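Local atomic coordinates of geranyl diphosphate synthase small subunit (Antirrhinum majus, PDB entry 3QKC), a protein that probably serves as the non-catalytic partner of a heteromeric prenyltransferase that joins dimethylallyl and isopentenyl diphosphates into geranyl diphosphate, the precursor of monoterpenes. Residues 204-215 / 233-244. Residues are numbered along the deposited sequence; the frame is centred on the assembly and turned at random.
Sequences KLRRFGLYVGTV and LKELAVKELESF
E240 reaches across to K204 and R207 and forms the polar part of the contact between the antiparallel helical segments 204-215 and 233-241, whose axes come within 8.5 Å with 157° between their directions. The R207 NE to E240 OE2 salt bridge is short (2.7 Å), and NE approaches from above the carboxylate plane, the guanidinium being turned 74° against it. The second oxygen, OE1, takes two weak bonds, from R207 NH2 and from K204 NZ at 3.3 Å. A bend in E240 (chi2 -60°) sets the carboxylate across the aliphatic part of K204, where OE1 lies beside CB, CG and CD. E240 thus fits as a knob among K204, R207, F208 and Y211.

Aromatic packing continues the interface. Y211 is the reciprocal knob, among L233, L236, A237 and E240: L236 CB lies over one ring face, 3.8 Å from the centroid, in a CH-pi contact, while E240 CG meets the ring edge. F208 has CG anti to the backbone N, which carries the ring up against A237 and L241; L241 CD2 lies over one face, near the rim, in a CH-pi contact, and A237 O approaches the edge 3.2 Å from F208 CD1.

Further apolar contacts flank these rings. A237 CB fits against F208 and V212 CG1, and L233 sets CD2 on Y211, CD1 on T214 CG2 and CB on V215 CG2. A type I beta turn from L241 to F244 brings F244 back onto L205, with F244 CZ 3.6 Å from L205 CD1.

F208 and V212 also touch L52 of helix 48-59, joining this C-terminal hairpin to the rest of the all-helical prenyltransferase fold. F208, V212, A237 and L241 thus pack on that side, whereas Y211 on L236 shares the other with one carboxylate held by two cations, which would probably favour its ionised form and help hold the helices in register.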
ATOM      1  N   LYS A 204      -5.406  17.099  17.642  1.00 54.28           N
ATOM      2  CA  LYS A 204      -4.386  18.018  18.133  1.00 53.43           C
ATOM      3  C   LYS A 204      -2.963  17.518  17.860  1.00 50.63           C
ATOM      4  O   LYS A 204      -2.119  18.277  17.376  1.00 49.77           O
ATOM      5  CB  LYS A 204      -4.597  18.331  19.617  1.00 55.22           C
ATOM      6  CG  LYS A 204      -5.744  19.319  19.885  1.00 59.69           C
ATOM      7  CD  LYS A 204      -5.686  19.895  21.289  1.00 59.23           C
ATOM      8  CE  LYS A 204      -6.565  21.136  21.430  1.00 63.79           C
ATOM      9  NZ  LYS A 204      -5.871  22.384  20.982  1.00 61.85           N
ATOM     10  N   LEU A 205      -2.707  16.243  18.153  1.00 49.01           N
ATOM     11  CA  LEU A 205      -1.401  15.651  17.871  1.00 47.08           C
ATOM     12  C   LEU A 205      -1.171  15.542  16.380  1.00 45.31           C
ATOM     13  O   LEU A 205      -0.031  15.654  15.915  1.00 44.05           O
ATOM     14  CB  LEU A 205      -1.230  14.297  18.563  1.00 46.49           C
ATOM     15  CG  LEU A 205      -0.739  14.474  20.009  1.00 50.46           C
ATOM     16  CD1 LEU A 205      -1.223  13.344  20.913  1.00 48.05           C
ATOM     17  CD2 LEU A 205       0.796  14.661  20.085  1.00 46.67           C
ATOM     18  N   ARG A 206      -2.260  15.354  15.631  1.00 45.26           N
ATOM     19  CA  ARG A 206      -2.175  15.332  14.178  1.00 44.37           C
ATOM     20  C   ARG A 206      -1.683  16.681  13.667  1.00 43.54           C
ATOM     21  O   ARG A 206      -0.757  16.742  12.855  1.00 41.81           O
ATOM     22  CB  ARG A 206      -3.513  14.965  13.524  1.00 46.14           C
ATOM     23  CG  ARG A 206      -3.356  14.537  12.058  1.00 47.45           C
ATOM     24  CD  ARG A 206      -4.695  14.419  11.357  1.00 46.02           C
ATOM     25  NE  ARG A 206      -5.288  13.084  11.473  1.00 48.02           N
ATOM     26  CZ  ARG A 206      -6.266  12.768  12.322  1.00 46.99           C
ATOM     27  NH1 ARG A 206      -6.756  11.534  12.348  1.00 49.05           N
ATOM     28  NH2 ARG A 206      -6.766  13.680  13.145  1.00 50.71           N
ATOM     29  N   ARG A 207      -2.300  17.754  14.162  1.00 44.91           N
ATOM     30  CA  ARG A 207      -1.885  19.108  13.808  1.00 45.59           C
ATOM     31  C   ARG A 207      -0.454  19.344  14.273  1.00 44.51           C
ATOM     32  O   ARG A 207       0.359  19.888  13.524  1.00 44.20           O
ATOM     33  CB  ARG A 207      -2.840  20.164  14.380  1.00 48.12           C
ATOM     34  CG  ARG A 207      -4.220  20.151  13.727  1.00 51.42           C
ATOM     35  CD  ARG A 207      -4.999  21.457  13.951  1.00 51.46           C
ATOM     36  NE  ARG A 207      -5.340  21.702  15.360  1.00 55.10           N
ATOM     37  CZ  ARG A 207      -6.287  21.051  16.041  1.00 53.48           C
ATOM     38  NH1 ARG A 207      -6.994  20.080  15.475  1.00 55.15           N
ATOM     39  NH2 ARG A 207      -6.513  21.356  17.307  1.00 57.16           N
ATOM     40  N   PHE A 208      -0.137  18.895  15.488  1.00 43.86           N
ATOM     41  CA  PHE A 208       1.242  18.970  15.962  1.00 43.30           C
ATOM     42  C   PHE A 208       2.220  18.387  14.950  1.00 41.47           C
ATOM     43  O   PHE A 208       3.174  19.054  14.564  1.00 41.53           O
ATOM     44  CB  PHE A 208       1.453  18.280  17.311  1.00 43.57           C
ATOM     45  CG  PHE A 208       2.887  18.331  17.771  1.00 44.98           C
ATOM     46  CD1 PHE A 208       3.390  19.475  18.395  1.00 44.46           C
ATOM     47  CD2 PHE A 208       3.756  17.262  17.525  1.00 41.97           C
ATOM     48  CE1 PHE A 208       4.735  19.543  18.797  1.00 46.05           C
ATOM     49  CE2 PHE A 208       5.096  17.324  17.923  1.00 43.59           C
ATOM     50  CZ  PHE A 208       5.585  18.466  18.563  1.00 43.07           C
ATOM     51  N   GLY A 209       1.976  17.140  14.544  1.00 40.06           N
ATOM     52  CA  GLY A 209       2.850  16.438  13.610  1.00 38.57           C
ATOM     53  C   GLY A 209       3.011  17.192  12.316  1.00 38.39           C
ATOM     54  O   GLY A 209       4.120  17.357  11.824  1.00 38.01           O
ATOM     55  N   LEU A 210       1.897  17.680  11.775  1.00 39.31           N
ATOM     56  CA  LEU A 210       1.931  18.481  10.552  1.00 39.54           C
ATOM     57  C   LEU A 210       2.895  19.654  10.646  1.00 40.40           C
ATOM     58  O   LEU A 210       3.667  19.891   9.709  1.00 40.20           O
ATOM     59  CB  LEU A 210       0.541  18.974  10.162  1.00 40.82           C
ATOM     60  CG  LEU A 210       0.329  19.524   8.740  1.00 41.81           C
ATOM     61  CD1 LEU A 210       0.626  18.485   7.657  1.00 39.95           C
ATOM     62  CD2 LEU A 210      -1.106  20.046   8.585  1.00 42.73           C
ATOM     63  N   TYR A 211       2.847  20.383  11.763  1.00 41.30           N
ATOM     64  CA  TYR A 211       3.660  21.582  11.920  1.00 42.54           C
ATOM     65  C   TYR A 211       5.152  21.242  11.999  1.00 41.05           C
ATOM     66  O   TYR A 211       5.946  21.796  11.251  1.00 41.01           O
ATOM     67  CB  TYR A 211       3.218  22.427  13.131  1.00 44.89           C
ATOM     68  CG  TYR A 211       1.754  22.839  13.139  1.00 45.77           C
ATOM     69  CD1 TYR A 211       1.021  22.820  14.326  1.00 46.91           C
ATOM     70  CD2 TYR A 211       1.102  23.245  11.967  1.00 46.63           C
ATOM     71  CE1 TYR A 211      -0.330  23.197  14.355  1.00 47.88           C
ATOM     72  CE2 TYR A 211      -0.246  23.610  11.976  1.00 47.57           C
ATOM     73  CZ  TYR A 211      -0.951  23.592  13.177  1.00 48.74           C
ATOM     74  OH  TYR A 211      -2.269  23.958  13.214  1.00 49.87           O
ATOM     75  N   VAL A 212       5.523  20.325  12.889  1.00 39.82           N
ATOM     76  CA  VAL A 212       6.927  19.899  12.987  1.00 39.34           C
ATOM     77  C   VAL A 212       7.449  19.169  11.742  1.00 38.81           C
ATOM     78  O   VAL A 212       8.627  19.297  11.405  1.00 39.48           O
ATOM     79  CB  VAL A 212       7.218  19.081  14.273  1.00 38.77           C
ATOM     80  CG1 VAL A 212       7.066  19.985  15.509  1.00 39.13           C
ATOM     81  CG2 VAL A 212       6.329  17.844  14.379  1.00 36.77           C
ATOM     82  N   GLY A 213       6.577  18.429  11.053  1.00 37.55           N
ATOM     83  CA  GLY A 213       6.950  17.768   9.808  1.00 36.29           C
ATOM     84  C   GLY A 213       7.195  18.750   8.689  1.00 37.41           C
ATOM     85  O   GLY A 213       8.169  18.618   7.924  1.00 37.13           O
ATOM     86  N   THR A 214       6.318  19.756   8.587  1.00 38.59           N
ATOM     87  CA  THR A 214       6.545  20.852   7.654  1.00 39.73           C
ATOM     88  C   THR A 214       7.878  21.564   7.951  1.00 41.24           C
ATOM     89  O   THR A 214       8.655  21.846   7.032  1.00 41.48           O
ATOM     90  CB  THR A 214       5.375  21.851   7.647  1.00 40.83           C
ATOM     91  OG1 THR A 214       4.159  21.161   7.319  1.00 36.31           O
ATOM     92  CG2 THR A 214       5.622  22.969   6.632  1.00 38.26           C
ATOM     93  N   VAL A 215       8.149  21.843   9.223  1.00 42.89           N
ATOM     94  CA  VAL A 215       9.449  22.421   9.615  1.00 45.14           C
ATOM     95  C   VAL A 215      10.623  21.515   9.199  1.00 45.20           C
ATOM     96  O   VAL A 215      11.579  21.982   8.599  1.00 45.58           O
ATOM     97  CB  VAL A 215       9.499  22.772  11.117  1.00 46.00           C
ATOM     98  CG1 VAL A 215      10.947  23.053  11.587  1.00 46.34           C
ATOM     99  CG2 VAL A 215       8.584  23.963  11.405  1.00 47.08           C
ATOM    100  N   LEU A 233       5.461  28.327  12.447  1.00 63.19           N
ATOM    101  CA  LEU A 233       4.999  26.930  12.603  1.00 60.90           C
ATOM    102  C   LEU A 233       5.403  26.281  13.928  1.00 60.06           C
ATOM    103  O   LEU A 233       4.615  25.541  14.519  1.00 59.01           O
ATOM    104  CB  LEU A 233       5.431  26.053  11.416  1.00 58.74           C
ATOM    105  CG  LEU A 233       4.683  26.261  10.092  1.00 58.89           C
ATOM    106  CD1 LEU A 233       5.587  25.939   8.919  1.00 58.35           C
ATOM    107  CD2 LEU A 233       3.384  25.466  10.001  1.00 58.28           C
ATOM    108  N   LYS A 234       6.614  26.575  14.396  1.00 60.73           N
ATOM    109  CA  LYS A 234       7.071  26.103  15.710  1.00 60.96           C
ATOM    110  C   LYS A 234       6.158  26.555  16.845  1.00 62.17           C
ATOM    111  O   LYS A 234       5.917  25.802  17.791  1.00 61.48           O
ATOM    112  CB  LYS A 234       8.504  26.560  15.997  1.00 61.88           C
ATOM    113  CG  LYS A 234       9.562  25.806  15.210  1.00 62.24           C
ATOM    114  CD  LYS A 234      10.941  25.999  15.811  1.00 61.25           C
ATOM    115  CE  LYS A 234      11.927  25.032  15.182  1.00 61.57           C
ATOM    116  NZ  LYS A 234      13.180  24.969  15.986  1.00 60.60           N
ATOM    117  N   GLU A 235       5.660  27.785  16.740  1.00 64.35           N
ATOM    118  CA  GLU A 235       4.749  28.352  17.738  1.00 66.26           C
ATOM    119  C   GLU A 235       3.419  27.612  17.751  1.00 65.44           C
ATOM    120  O   GLU A 235       2.874  27.344  18.818  1.00 65.66           O
ATOM    121  CB  GLU A 235       4.530  29.849  17.496  1.00 69.06           C
ATOM    122  CG  GLU A 235       5.751  30.697  17.815  1.00 71.89           C
ATOM    123  CD  GLU A 235       5.447  32.179  17.860  1.00 73.04           C
ATOM    124  OE1 GLU A 235       5.656  32.782  18.936  1.00 76.16           O
ATOM    125  OE2 GLU A 235       5.002  32.743  16.830  1.00 75.46           O
ATOM    126  N   LEU A 236       2.911  27.279  16.562  1.00 64.56           N
ATOM    127  CA  LEU A 236       1.687  26.489  16.437  1.00 64.00           C
ATOM    128  C   LEU A 236       1.860  25.089  17.018  1.00 61.94           C
ATOM    129  O   LEU A 236       0.935  24.547  17.628  1.00 62.29           O
ATOM    130  CB  LEU A 236       1.228  26.399  14.982  1.00 63.81           C
ATOM    131  CG  LEU A 236       0.696  27.665  14.313  1.00 65.54           C
ATOM    132  CD1 LEU A 236       0.462  27.388  12.836  1.00 65.16           C
ATOM    133  CD2 LEU A 236      -0.585  28.174  14.984  1.00 67.77           C
ATOM    134  N   ALA A 237       3.049  24.516  16.833  1.00 60.03           N
ATOM    135  CA  ALA A 237       3.366  23.200  17.385  1.00 57.94           C
ATOM    136  C   ALA A 237       3.260  23.233  18.904  1.00 58.86           C
ATOM    137  O   ALA A 237       2.640  22.354  19.509  1.00 58.56           O
ATOM    138  CB  ALA A 237       4.747  22.743  16.942  1.00 56.22           C
ATOM    139  N   VAL A 238       3.832  24.268  19.516  1.00 60.21           N
ATOM    140  CA  VAL A 238       3.747  24.429  20.963  1.00 61.51           C
ATOM    141  C   VAL A 238       2.282  24.533  21.433  1.00 62.71           C
ATOM    142  O   VAL A 238       1.896  23.844  22.377  1.00 62.62           O
ATOM    143  CB  VAL A 238       4.671  25.579  21.489  1.00 63.02           C
ATOM    144  CG1 VAL A 238       3.873  26.835  21.894  1.00 65.46           C
ATOM    145  CG2 VAL A 238       5.491  25.084  22.665  1.00 63.15           C
ATOM    146  N   LYS A 239       1.468  25.336  20.741  1.00 64.11           N
ATOM    147  CA  LYS A 239       0.052  25.530  21.104  1.00 66.40           C
ATOM    148  C   LYS A 239      -0.644  24.197  21.330  1.00 65.73           C
ATOM    149  O   LYS A 239      -1.296  24.000  22.363  1.00 66.71           O
ATOM    150  CB  LYS A 239      -0.736  26.287  20.018  1.00 67.66           C
ATOM    151  CG  LYS A 239       0.001  27.389  19.281  1.00 69.95           C
ATOM    152  CD  LYS A 239      -0.030  28.723  20.011  1.00 70.85           C
ATOM    153  CE  LYS A 239       0.218  29.880  19.035  1.00 73.65           C
ATOM    154  NZ  LYS A 239      -0.870  30.013  18.007  1.00 72.50           N
ATOM    155  N   GLU A 240      -0.505  23.298  20.352  1.00 63.98           N
ATOM    156  CA  GLU A 240      -1.132  21.982  20.398  1.00 63.43           C
ATOM    157  C   GLU A 240      -0.675  21.178  21.615  1.00 63.57           C
ATOM    158  O   GLU A 240      -1.475  20.504  22.260  1.00 63.93           O
ATOM    159  CB  GLU A 240      -0.880  21.206  19.095  1.00 61.70           C
ATOM    160  CG  GLU A 240      -1.413  21.885  17.814  1.00 62.96           C
ATOM    161  CD  GLU A 240      -2.926  22.120  17.815  1.00 63.51           C
ATOM    162  OE1 GLU A 240      -3.637  21.554  18.670  1.00 65.05           O
ATOM    163  OE2 GLU A 240      -3.414  22.866  16.939  1.00 65.27           O
ATOM    164  N   LEU A 241       0.607  21.289  21.948  1.00 63.65           N
ATOM    165  CA  LEU A 241       1.172  20.563  23.079  1.00 64.22           C
ATOM    166  C   LEU A 241       0.580  20.934  24.439  1.00 66.80           C
ATOM    167  O   LEU A 241       0.489  20.087  25.327  1.00 66.79           O
ATOM    168  CB  LEU A 241       2.692  20.716  23.109  1.00 63.54           C
ATOM    169  CG  LEU A 241       3.407  19.868  22.060  1.00 61.80           C
ATOM    170  CD1 LEU A 241       4.898  19.851  22.330  1.00 61.23           C
ATOM    171  CD2 LEU A 241       2.848  18.437  22.023  1.00 60.58           C
ATOM    172  N   GLU A 242       0.166  22.191  24.585  1.00 69.25           N
ATOM    173  CA  GLU A 242      -0.360  22.712  25.852  1.00 72.56           C
ATOM    174  C   GLU A 242      -1.500  21.879  26.456  1.00 73.78           C
ATOM    175  O   GLU A 242      -1.679  21.857  27.679  1.00 75.65           O
ATOM    176  CB  GLU A 242      -0.808  24.170  25.695  1.00 74.59           C
ATOM    177  CG  GLU A 242       0.293  25.113  25.222  1.00 76.04           C
ATOM    178  CD  GLU A 242       0.063  26.553  25.644  1.00 76.89           C
ATOM    179  OE1 GLU A 242       1.062  27.246  25.913  1.00 78.97           O
ATOM    180  OE2 GLU A 242      -1.105  26.994  25.716  1.00 80.10           O
ATOM    181  N   SER A 243      -2.259  21.195  25.606  1.00 72.88           N
ATOM    182  CA  SER A 243      -3.392  20.390  26.058  1.00 74.08           C
ATOM    183  C   SER A 243      -2.969  19.068  26.711  1.00 73.32           C
ATOM    184  O   SER A 243      -3.795  18.370  27.304  1.00 74.61           O
ATOM    185  CB  SER A 243      -4.352  20.131  24.895  1.00 73.75           C
ATOM    186  OG  SER A 243      -4.855  21.355  24.377  1.00 77.79           O
ATOM    187  N   PHE A 244      -1.686  18.735  26.599  1.00 71.36           N
ATOM    188  CA  PHE A 244      -1.142  17.502  27.163  1.00 70.44           C
ATOM    189  C   PHE A 244      -0.156  17.847  28.270  1.00 71.21           C
ATOM    190  O   PHE A 244       0.035  19.022  28.581  1.00 71.94           O
ATOM    191  CB  PHE A 244      -0.458  16.676  26.066  1.00 67.92           C
ATOM    192  CG  PHE A 244      -1.328  16.431  24.863  1.00 66.36           C
ATOM    193  CD1 PHE A 244      -2.127  15.297  24.787  1.00 66.93           C
ATOM    194  CD2 PHE A 244      -1.362  17.346  23.814  1.00 66.52           C
ATOM    195  CE1 PHE A 244      -2.941  15.073  23.686  1.00 65.60           C
ATOM    196  CE2 PHE A 244      -2.172  17.133  22.709  1.00 65.23           C
ATOM    197  CZ  PHE A 244      -2.967  15.996  22.642  1.00 65.73           C
TER